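Local coordinates for uncharacterized protein (Danio rerio, PDB 5HBA) that forms the globular head of a complement C1q A-type chain and probably takes part in target recognition by the complement pathway of innate immunity, at residues P4-L9 against D33-K38; T39-C44 against K103-P108; Y51-A56 against V125-L130. All blocks are in the same frame, centred on the assembly; numbering follows the deposited sequence.

Contact 1: residues P4-L9 against D33-K38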
loop_
_atom_site.group_PDB
_atom_site.type_symbol
_atom_site.label_atom_id
_atom_site.label_comp_id
_atom_site.label_asym_id
_atom_site.label_seq_id
_atom_site.Cartn_x
_atom_site.Cartn_y
_atom_site.Cartn_z
ATOM N N PRO A 4 -7.510 -8.138 -15.632
ATOM C CA PRO A 4 -8.171 -7.333 -14.596
ATOM C C PRO A 4 -7.224 -6.380 -13.873
ATOM O O PRO A 4 -6.150 -6.793 -13.410
ATOM C CB PRO A 4 -8.672 -8.388 -13.610
ATOM C CG PRO A 4 -8.952 -9.592 -14.481
ATOM C CD PRO A 4 -7.864 -9.571 -15.524
ATOM N N ALA A 5 -7.645 -5.119 -13.786
ATOM C CA ALA A 5 -6.916 -4.049 -13.104
ATOM C C ALA A 5 -7.907 -2.920 -12.896
ATOM O O ALA A 5 -8.502 -2.435 -13.868
ATOM C CB ALA A 5 -5.750 -3.552 -13.959
ATOM N N PHE A 6 -8.081 -2.491 -11.648
ATOM C CA PHE A 6 -9.014 -1.406 -11.365
ATOM C C PHE A 6 -8.495 -0.414 -10.332
ATOM O O PHE A 6 -7.638 -0.735 -9.493
ATOM C CB PHE A 6 -10.369 -1.956 -10.899
ATOM C CG PHE A 6 -10.349 -2.496 -9.497
ATOM C CD1 PHE A 6 -10.573 -1.653 -8.409
ATOM C CD2 PHE A 6 -10.112 -3.841 -9.264
ATOM C CE1 PHE A 6 -10.537 -2.144 -7.107
ATOM C CE2 PHE A 6 -10.081 -4.348 -7.963
ATOM C CZ PHE A 6 -10.292 -3.493 -6.881
ATOM N N SER A 7 -9.054 0.788 -10.394
ATOM C CA SER A 7 -8.801 1.825 -9.413
ATOM C C SER A 7 -10.077 2.645 -9.296
ATOM O O SER A 7 -10.517 3.284 -10.274
ATOM C CB SER A 7 -7.636 2.707 -9.865
ATOM O OG SER A 7 -7.367 3.704 -8.901
ATOM N N VAL A 8 -10.690 2.610 -8.116
ATOM C CA VAL A 8 -11.955 3.317 -7.890
ATOM C C VAL A 8 -11.840 4.298 -6.728
ATOM O O VAL A 8 -11.142 4.034 -5.745
ATOM C CB VAL A 8 -13.131 2.328 -7.655
ATOM C CG1 VAL A 8 -13.446 1.579 -8.945
ATOM C CG2 VAL A 8 -12.779 1.333 -6.532
ATOM N N LEU A 9 -12.521 5.436 -6.859
ATOM C CA LEU A 9 -12.408 6.527 -5.894
ATOM C C LEU A 9 -13.750 6.878 -5.256
ATOM O O LEU A 9 -14.787 6.922 -5.927
ATOM C CB LEU A 9 -11.820 7.766 -6.586
ATOM C CG LEU A 9 -11.894 9.146 -5.919
ATOM C CD1 LEU A 9 -11.028 9.243 -4.668
ATOM C CD2 LEU A 9 -11.511 10.232 -6.916
ATOM N N ASP A 33 -13.723 -4.550 -16.712
ATOM C CA ASP A 33 -15.062 -4.206 -16.211
ATOM C C ASP A 33 -15.484 -5.163 -15.091
ATOM O O ASP A 33 -16.565 -5.767 -15.137
ATOM C CB ASP A 33 -16.093 -4.192 -17.355
ATOM C CG ASP A 33 -17.423 -3.564 -16.949
ATOM O OD1 ASP A 33 -17.444 -2.703 -16.043
ATOM O OD2 ASP A 33 -18.457 -3.931 -17.546
ATOM N N ASP A 34 -14.615 -5.294 -14.090
ATOM C CA ASP A 34 -14.817 -6.235 -13.002
ATOM C C ASP A 34 -15.400 -5.584 -11.758
ATOM O O ASP A 34 -15.796 -6.279 -10.816
ATOM C CB ASP A 34 -13.478 -6.860 -12.612
ATOM C CG ASP A 34 -13.030 -7.941 -13.568
ATOM O OD1 ASP A 34 -13.889 -8.672 -14.099
ATOM O OD2 ASP A 34 -11.808 -8.066 -13.780
ATOM N N PHE A 35 -15.415 -4.256 -11.730
ATOM C CA PHE A 35 -15.858 -3.539 -10.541
ATOM C C PHE A 35 -17.178 -2.791 -10.736
ATOM O O PHE A 35 -17.346 -2.045 -11.703
ATOM C CB PHE A 35 -14.788 -2.544 -10.079
ATOM C CG PHE A 35 -14.844 -2.261 -8.608
ATOM C CD1 PHE A 35 -15.776 -1.366 -8.094
ATOM C CD2 PHE A 35 -13.982 -2.912 -7.735
ATOM C CE1 PHE A 35 -15.842 -1.121 -6.736
ATOM C CE2 PHE A 35 -14.042 -2.675 -6.376
ATOM C CZ PHE A 35 -14.976 -1.783 -5.873
ATOM N N GLN A 36 -18.103 -2.968 -9.798
ATOM C CA GLN A 36 -19.345 -2.208 -9.816
ATOM C C GLN A 36 -19.314 -1.160 -8.710
ATOM O O GLN A 36 -19.427 -1.487 -7.523
ATOM C CB GLN A 36 -20.560 -3.137 -9.661
ATOM C CG GLN A 36 -20.874 -3.955 -10.926
ATOM C CD GLN A 36 -22.100 -4.854 -10.768
ATOM O OE1 GLN A 36 -23.061 -4.502 -10.080
ATOM N NE2 GLN A 36 -22.063 -6.026 -11.399
ATOM N N ILE A 37 -19.166 0.105 -9.092
ATOM C CA ILE A 37 -18.985 1.138 -8.084
ATOM C C ILE A 37 -20.261 1.388 -7.286
ATOM O O ILE A 37 -20.199 1.892 -6.168
ATOM C CB ILE A 37 -18.447 2.467 -8.671
ATOM C CG1 ILE A 37 -19.408 3.048 -9.702
ATOM C CG2 ILE A 37 -17.051 2.268 -9.259
ATOM C CD1 ILE A 37 -18.972 4.444 -10.200
ATOM N N LYS A 38 -21.416 1.026 -7.844
ATOM C CA LYS A 38 -22.680 1.194 -7.124
ATOM C C LYS A 38 -22.894 0.185 -5.996
ATOM O O LYS A 38 -23.660 0.449 -5.072
ATOM C CB LYS A 38 -23.878 1.135 -8.085
ATOM C CG LYS A 38 -24.001 2.320 -9.019
ATOM C CD LYS A 38 -25.371 2.291 -9.714
ATOM C CE LYS A 38 -25.381 3.114 -10.989
ATOM N NZ LYS A 38 -26.658 2.908 -11.741
HETATM O O HOH W 1 -10.762 -4.966 -14.272
#
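Phe-6 holds CG in the crowded position between backbone N and carbonyl carbon (chi1 74°) and Phe-35 holds CG anti to the backbone N (chi1 -153°); from their two strands these torsions turn the rings into the same gap. The rings cross obliquely, with planes 39° apart and centroids 4.8 Å apart. Phe-35 CD2 comes over one face of the Phe-6 ring, near its rim, and lies 3.6 Å from Phe-6 CE1. Both methyls of Val-8 lie against Phe-35: CG2 over the ring face in a CH-pi contact, 4.0 Å from the centroid, CG1 near CD1 and also 3.7 Å from Ile-37 CG2. A branched residue suits this place, since its two methyls spread over the ring and one reaches on to Ile-37.

Phe-6 and Val-8 belong to one sheet of the C1q jelly-roll sandwich and Phe-35 to the other. The two backbones run almost in the same direction but lie too far apart to pair, so the sheets meet here through apolar side chains; the Phe-6 ring also meets Phe-126 edge-to-face. The alternate residues Ala-5 and Ser-7 turn their side chains away, against Val-49 and Ala-94 of the second subunit.

At the polar end, Asp-34 OD2 approaches Pro-4 CB to 3.2 Å. A water accepts from Ala-5 N at 3.2 Å and gives a weak bond to Asp-34 OD2 at 3.3 Å. The two carboxylate oxygens of Asp-30 accept the backbone N-H groups of Asp-34 and Phe-35, which is likely to steady the backbone that carries the Phe-35 ring.

Contact 2: residues T39-C44 against K103-P108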
loop_
_atom_site.group_PDB
_atom_site.type_symbol
_atom_site.label_atom_id
_atom_site.label_comp_id
_atom_site.label_asym_id
_atom_site.label_seq_id
_atom_site.Cartn_x
_atom_site.Cartn_y
_atom_site.Cartn_z
ATOM N N THR A 39 -22.236 -0.969 -6.068
ATOM C CA THR A 39 -22.415 -1.980 -5.032
ATOM C C THR A 39 -21.166 -2.082 -4.152
ATOM O O THR A 39 -21.209 -2.645 -3.046
ATOM C CB THR A 39 -22.703 -3.369 -5.630
ATOM O OG1 THR A 39 -21.591 -3.785 -6.429
ATOM C CG2 THR A 39 -23.978 -3.347 -6.487
ATOM N N GLY A 40 -20.050 -1.564 -4.662
ATOM C CA GLY A 40 -18.784 -1.633 -3.945
ATOM C C GLY A 40 -18.027 -2.943 -4.109
ATOM O O GLY A 40 -16.995 -3.148 -3.452
ATOM N N TYR A 41 -18.517 -3.835 -4.973
ATOM C CA TYR A 41 -17.876 -5.153 -5.124
ATOM C C TYR A 41 -16.999 -5.279 -6.363
ATOM O O TYR A 41 -17.427 -4.949 -7.471
ATOM C CB TYR A 41 -18.907 -6.295 -5.213
ATOM C CG TYR A 41 -19.749 -6.549 -3.987
ATOM C CD1 TYR A 41 -19.175 -6.984 -2.797
ATOM C CD2 TYR A 41 -21.134 -6.410 -4.039
ATOM C CE1 TYR A 41 -19.950 -7.227 -1.679
ATOM C CE2 TYR A 41 -21.918 -6.654 -2.931
ATOM C CZ TYR A 41 -21.322 -7.063 -1.756
ATOM O OH TYR A 41 -22.097 -7.312 -0.650
ATOM N N PHE A 42 -15.793 -5.805 -6.172
ATOM C CA PHE A 42 -15.065 -6.441 -7.260
ATOM C C PHE A 42 -15.616 -7.851 -7.346
ATOM O O PHE A 42 -15.690 -8.546 -6.333
ATOM C CB PHE A 42 -13.569 -6.509 -6.961
ATOM C CG PHE A 42 -12.800 -7.380 -7.917
ATOM C CD1 PHE A 42 -12.316 -6.860 -9.110
ATOM C CD2 PHE A 42 -12.555 -8.715 -7.620
ATOM C CE1 PHE A 42 -11.604 -7.655 -9.993
ATOM C CE2 PHE A 42 -11.846 -9.518 -8.504
ATOM C CZ PHE A 42 -11.374 -8.988 -9.693
ATOM N N THR A 43 -16.007 -8.273 -8.545
ATOM C CA THR A 43 -16.447 -9.648 -8.771
ATOM C C THR A 43 -15.511 -10.326 -9.765
ATOM O O THR A 43 -15.382 -9.894 -10.909
ATOM C CB THR A 43 -17.887 -9.716 -9.326
ATOM O OG1 THR A 43 -18.799 -9.154 -8.372
ATOM C CG2 THR A 43 -18.286 -11.177 -9.606
ATOM N N CYS A 44 -14.866 -11.396 -9.319
ATOM C CA CYS A 44 -13.917 -12.131 -10.145
ATOM C C CYS A 44 -14.578 -12.784 -11.371
ATOM O O CYS A 44 -15.521 -13.572 -11.231
ATOM C CB CYS A 44 -13.237 -13.204 -9.288
ATOM S SG CYS A 44 -11.972 -14.187 -10.137
ATOM N N LYS A 103 -16.388 -12.439 -4.547
ATOM C CA LYS A 103 -16.472 -10.984 -4.456
ATOM C C LYS A 103 -15.452 -10.463 -3.449
ATOM O O LYS A 103 -15.127 -11.161 -2.487
ATOM C CB LYS A 103 -17.889 -10.558 -4.063
ATOM C CG LYS A 103 -18.930 -10.891 -5.136
ATOM C CD LYS A 103 -20.339 -10.487 -4.727
ATOM C CE LYS A 103 -21.346 -10.849 -5.817
ATOM N NZ LYS A 103 -21.195 -10.020 -7.068
ATOM N N VAL A 104 -14.924 -9.261 -3.689
ATOM C CA VAL A 104 -13.984 -8.632 -2.752
ATOM C C VAL A 104 -14.399 -7.183 -2.547
ATOM O O VAL A 104 -14.806 -6.498 -3.501
ATOM C CB VAL A 104 -12.523 -8.712 -3.248
ATOM C CG1 VAL A 104 -11.566 -8.076 -2.231
ATOM C CG2 VAL A 104 -12.119 -10.169 -3.492
ATOM N N TRP A 105 -14.325 -6.715 -1.304
ATOM C CA TRP A 105 -14.735 -5.348 -1.025
ATOM C C TRP A 105 -14.091 -4.827 0.249
ATOM O O TRP A 105 -13.413 -5.573 0.966
ATOM C CB TRP A 105 -16.267 -5.255 -0.950
ATOM C CG TRP A 105 -16.910 -5.908 0.272
ATOM C CD1 TRP A 105 -17.337 -5.264 1.398
ATOM C CD2 TRP A 105 -17.240 -7.300 0.461
ATOM N NE1 TRP A 105 -17.893 -6.164 2.282
ATOM C CE2 TRP A 105 -17.848 -7.425 1.729
ATOM C CE3 TRP A 105 -17.077 -8.458 -0.313
ATOM C CZ2 TRP A 105 -18.290 -8.643 2.248
ATOM C CZ3 TRP A 105 -17.512 -9.678 0.203
ATOM C CH2 TRP A 105 -18.117 -9.757 1.468
ATOM N N ILE A 106 -14.366 -3.583 0.552
ATOM C CA ILE A 106 -14.087 -2.984 1.813
ATOM C C ILE A 106 -15.325 -2.451 2.443
ATOM O O ILE A 106 -16.249 -2.072 1.834
ATOM C CB ILE A 106 -13.015 -1.899 1.735
ATOM C CG1 ILE A 106 -13.446 -0.741 0.823
ATOM C CG2 ILE A 106 -11.726 -2.505 1.267
ATOM C CD1 ILE A 106 -12.460 0.389 0.685
ATOM N N GLU A 107 -15.244 -2.387 3.723
ATOM C CA GLU A 107 -16.301 -2.236 4.709
ATOM C C GLU A 107 -15.772 -1.516 5.955
ATOM O O GLU A 107 -14.724 -1.889 6.515
ATOM C CB GLU A 107 -16.927 -3.612 5.007
ATOM C CG GLU A 107 -18.082 -3.644 5.950
ATOM C CD GLU A 107 -18.634 -5.060 6.116
ATOM O OE1 GLU A 107 -18.069 -6.003 5.508
ATOM O OE2 GLU A 107 -19.621 -5.232 6.857
ATOM N N PRO A 108 -16.387 -0.403 6.280
ATOM C CA PRO A 108 -16.036 0.269 7.531
ATOM C C PRO A 108 -16.736 -0.391 8.712
ATOM O O PRO A 108 -17.801 -1.000 8.535
ATOM C CB PRO A 108 -16.583 1.694 7.343
ATOM C CG PRO A 108 -17.081 1.769 5.907
ATOM C CD PRO A 108 -17.381 0.360 5.500
HETATM O O HOH W 2 -15.870 -1.860 -1.508
#
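Lys-103 and Tyr-41 bury the greatest areas in this contact, partly against each other, the lysine also along Thr-43 and the tyrosine against Trp-105. The lysine chain runs extended as far as CE and then bends at its last torsion (chi4 -69°), which swings NZ back to give a hydrogen bond of 2.9 Å to Thr-43 OG1. On the way its CD passes over one face of the Tyr-41 ring, 4.1 Å from the centroid, in a CH-pi contact; Thr-39 O lies over the opposite face. A long aliphatic chain with a polar tip suits such a partly exposed place. An alanine in place of Lys-103 would remove the methylenes over the Tyr-41 ring and the amine bonded to Thr-43 OG1, and would probably loosen both groups.

The tyrosine turns an edge to Trp-105 in an offset T-shaped pair, its plane 86° from the indole's. Tyr-41 CE1 touches Trp-105 CE3 at 3.4 Å. Behind these side chains, strands 41-43 and 103-108 run antiparallel as neighbours in one sheet of the jelly-roll sandwich typical of C1q domains. Phe-42 and Val-104 form a hydrogen-bonded pair: Phe-42 N gives to Val-104 O at 2.9 Å, and Val-104 N returns a bond of 2.8 Å to Phe-42 O. Their apolar side chains occupy the other face of the sheet from Thr-43 and Lys-103, and both reach Leu-98 and Phe-52 in the sandwich interior.

Toward the start of segment 39-44, Gly-40 and Tyr-41 both face Gln-36 in a G1 beta bulge. The positive phi of Gly-40 (83°) would jam a CB against the preceding carbonyl. At the bulge a water bridges the strands, giving to Gly-40 O at 2.6 Å and accepting from Ile-106 N at 3.1 Å.

Contact 3: residues Y51-A56 against V125-L130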
loop_
_atom_site.group_PDB
_atom_site.type_symbol
_atom_site.label_atom_id
_atom_site.label_comp_id
_atom_site.label_asym_id
_atom_site.label_seq_id
_atom_site.Cartn_x
_atom_site.Cartn_y
_atom_site.Cartn_z
ATOM N N TYR A 51 -3.850 -8.957 -6.413
ATOM C CA TYR A 51 -3.450 -8.017 -5.373
ATOM C C TYR A 51 -4.532 -6.955 -5.173
ATOM O O TYR A 51 -5.051 -6.390 -6.143
ATOM C CB TYR A 51 -2.103 -7.353 -5.705
ATOM C CG TYR A 51 -1.667 -6.343 -4.667
ATOM C CD1 TYR A 51 -1.343 -6.747 -3.379
ATOM C CD2 TYR A 51 -1.603 -4.987 -4.968
ATOM C CE1 TYR A 51 -0.956 -5.835 -2.425
ATOM C CE2 TYR A 51 -1.210 -4.064 -4.019
ATOM C CZ TYR A 51 -0.885 -4.498 -2.753
ATOM O OH TYR A 51 -0.505 -3.589 -1.806
ATOM N N PHE A 52 -4.869 -6.691 -3.913
ATOM C CA PHE A 52 -5.829 -5.640 -3.570
ATOM C C PHE A 52 -5.198 -4.694 -2.546
ATOM O O PHE A 52 -4.457 -5.133 -1.664
ATOM C CB PHE A 52 -7.097 -6.247 -2.956
ATOM C CG PHE A 52 -7.910 -7.066 -3.913
ATOM C CD1 PHE A 52 -8.896 -6.470 -4.697
ATOM C CD2 PHE A 52 -7.715 -8.439 -4.015
ATOM C CE1 PHE A 52 -9.662 -7.236 -5.581
ATOM C CE2 PHE A 52 -8.474 -9.203 -4.892
ATOM C CZ PHE A 52 -9.442 -8.599 -5.681
ATOM N N VAL A 53 -5.502 -3.405 -2.657
ATOM C CA VAL A 53 -5.001 -2.420 -1.701
ATOM C C VAL A 53 -5.961 -1.238 -1.655
ATOM O O VAL A 53 -6.550 -0.860 -2.678
ATOM C CB VAL A 53 -3.551 -1.964 -2.045
ATOM C CG1 VAL A 53 -3.524 -1.100 -3.302
ATOM C CG2 VAL A 53 -2.916 -1.202 -0.876
ATOM N N PHE A 54 -6.152 -0.678 -0.464
ATOM C CA PHE A 54 -6.964 0.525 -0.336
ATOM C C PHE A 54 -6.235 1.608 0.462
ATOM O O PHE A 54 -5.328 1.308 1.249
ATOM C CB PHE A 54 -8.314 0.205 0.319
ATOM C CG PHE A 54 -8.202 -0.228 1.748
ATOM C CD1 PHE A 54 -8.192 0.711 2.773
ATOM C CD2 PHE A 54 -8.097 -1.569 2.071
ATOM C CE1 PHE A 54 -8.067 0.327 4.089
ATOM C CE2 PHE A 54 -7.971 -1.971 3.405
ATOM C CZ PHE A 54 -7.965 -1.018 4.410
ATOM N N HIS A 55 -6.654 2.857 0.265
ATOM C CA HIS A 55 -6.135 3.989 1.044
ATOM C C HIS A 55 -7.330 4.864 1.384
ATOM O O HIS A 55 -8.038 5.345 0.483
ATOM C CB HIS A 55 -5.119 4.822 0.240
ATOM C CG HIS A 55 -4.076 4.012 -0.458
ATOM N ND1 HIS A 55 -2.972 3.486 0.174
ATOM C CD2 HIS A 55 -3.953 3.663 -1.773
ATOM C CE1 HIS A 55 -2.234 2.836 -0.693
ATOM N NE2 HIS A 55 -2.797 2.914 -1.878
ATOM N N ALA A 56 -7.569 5.080 2.672
ATOM C CA ALA A 56 -8.821 5.725 3.069
ATOM C C ALA A 56 -8.687 6.609 4.301
ATOM O O ALA A 56 -7.905 6.307 5.208
ATOM C CB ALA A 56 -9.910 4.663 3.289
ATOM N N VAL A 125 -9.619 5.296 -1.867
ATOM C CA VAL A 125 -9.115 4.805 -3.145
ATOM C C VAL A 125 -8.905 3.298 -2.990
ATOM O O VAL A 125 -8.210 2.858 -2.078
ATOM C CB VAL A 125 -7.782 5.502 -3.546
ATOM C CG1 VAL A 125 -7.255 4.938 -4.862
ATOM C CG2 VAL A 125 -7.984 7.024 -3.687
ATOM N N PHE A 126 -9.544 2.509 -3.848
ATOM C CA PHE A 126 -9.479 1.053 -3.758
ATOM C C PHE A 126 -8.895 0.572 -5.077
ATOM O O PHE A 126 -9.427 0.893 -6.151
ATOM C CB PHE A 126 -10.895 0.493 -3.569
ATOM C CG PHE A 126 -10.956 -0.982 -3.249
ATOM C CD1 PHE A 126 -9.851 -1.666 -2.744
ATOM C CD2 PHE A 126 -12.139 -1.691 -3.458
ATOM C CE1 PHE A 126 -9.927 -3.024 -2.444
ATOM C CE2 PHE A 126 -12.220 -3.056 -3.155
ATOM C CZ PHE A 126 -11.107 -3.722 -2.654
ATOM N N ASN A 127 -7.798 -0.179 -4.996
ATOM C CA ASN A 127 -7.070 -0.631 -6.182
ATOM C C ASN A 127 -6.882 -2.142 -6.208
ATOM O O ASN A 127 -6.799 -2.791 -5.156
ATOM C CB ASN A 127 -5.692 0.030 -6.230
ATOM C CG ASN A 127 -5.773 1.539 -6.195
ATOM O OD1 ASN A 127 -6.545 2.147 -6.940
ATOM N ND2 ASN A 127 -4.974 2.156 -5.324
ATOM N N GLY A 128 -6.786 -2.708 -7.408
ATOM C CA GLY A 128 -6.575 -4.142 -7.528
ATOM C C GLY A 128 -6.193 -4.593 -8.925
ATOM O O GLY A 128 -6.523 -3.932 -9.907
ATOM N N PHE A 129 -5.505 -5.727 -9.019
ATOM C CA PHE A 129 -5.141 -6.284 -10.321
ATOM C C PHE A 129 -4.769 -7.760 -10.239
ATOM O O PHE A 129 -4.335 -8.257 -9.189
ATOM C CB PHE A 129 -4.026 -5.465 -10.999
ATOM C CG PHE A 129 -2.827 -5.226 -10.130
ATOM C CD1 PHE A 129 -1.811 -6.173 -10.048
ATOM C CD2 PHE A 129 -2.712 -4.054 -9.396
ATOM C CE1 PHE A 129 -0.705 -5.951 -9.248
ATOM C CE2 PHE A 129 -1.602 -3.831 -8.586
ATOM C CZ PHE A 129 -0.601 -4.775 -8.520
ATOM N N LEU A 130 -4.964 -8.462 -11.350
ATOM C CA LEU A 130 -4.577 -9.861 -11.459
ATOM C C LEU A 130 -3.058 -9.985 -11.449
ATOM O O LEU A 130 -2.364 -9.232 -12.139
ATOM C CB LEU A 130 -5.129 -10.460 -12.761
ATOM C CG LEU A 130 -4.703 -11.908 -13.051
ATOM C CD1 LEU A 130 -5.421 -12.841 -12.112
ATOM C CD2 LEU A 130 -4.962 -12.306 -14.496
HETATM O O HOH W 3 -2.113 1.911 -4.150
#
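Val-125 opens a run of antiparallel pairing in which it, Asn-127 and Phe-129 each form a hydrogen-bonded pair, with His-55, Val-53 and Tyr-51 respectively. Val-125 N gives to His-55 O at 2.8 Å, nearly straight, and His-55 N returns a bond to Val-125 O.

Phe-126, with CG anti to the backbone N, lays its ring back across the partner strand: CD1 comes 3.4 Å from Val-53 O, which lies at the ring edge, and CZ reaches Phe-52 CD1 at 4.1 Å. Asn-127 N makes the shortest backbone bond, 2.7 Å to Val-53 O. Its CB lies 3.8 Å from Val-53 CG1, while its amide, a group able both to accept and to donate, takes a bond from Ser-7 OG and gives one to Gly-93 O of the second subunit. A further, weak donation goes to a water 2.6 Å from His-55 NE2; the other ring nitrogen of that histidine is hydrogen-bonded to Ser-91.

Gly-128 fits where a side chain would be cramped, since a CB would come tight against the Phe-52 ring; its CA instead makes a CA-H...O contact of 3.0 Å with Tyr-51 O. Phe-129 has CG in the crowded position (chi1 51°), which sets a ring face over Tyr-51 CB and brings CZ to 3.7 Å from Tyr-51 CD2, the planes 52° apart.

Within the jelly-roll sheet, strand 87-98 pairs with the far side of strand 48-59, and strand 5-10 with that of 120-133. Phe-52, Phe-54 and Phe-126 point into the sandwich, toward strands 62-68 and 103-109, whereas Tyr-51, Val-53 and Phe-129 meet neighbouring subunits of the trimer.

Overall arrangement
From the N terminus, contact 1 closes first, returning the chain to residues 4-9 after a loop of 23 residues and joining the two sheets of the sandwich. It is complete before the others open. Contacts 2 and 3 then cross, their segments alternating: 51-56 falls inside the loop closed by contact 2, whereas its partner 125-130 comes after 103-108. Contact 2 pairs neighbours in one sheet, contact 3 in the other. Adjacent strands link contact 1 to both, through Gln-36 N to Tyr-41 O in one sheet and Phe-6 N to Gly-128 O in the other. Between the sheets, Phe-42 and Val-104 of contact 2 pack on Phe-52 of contact 3.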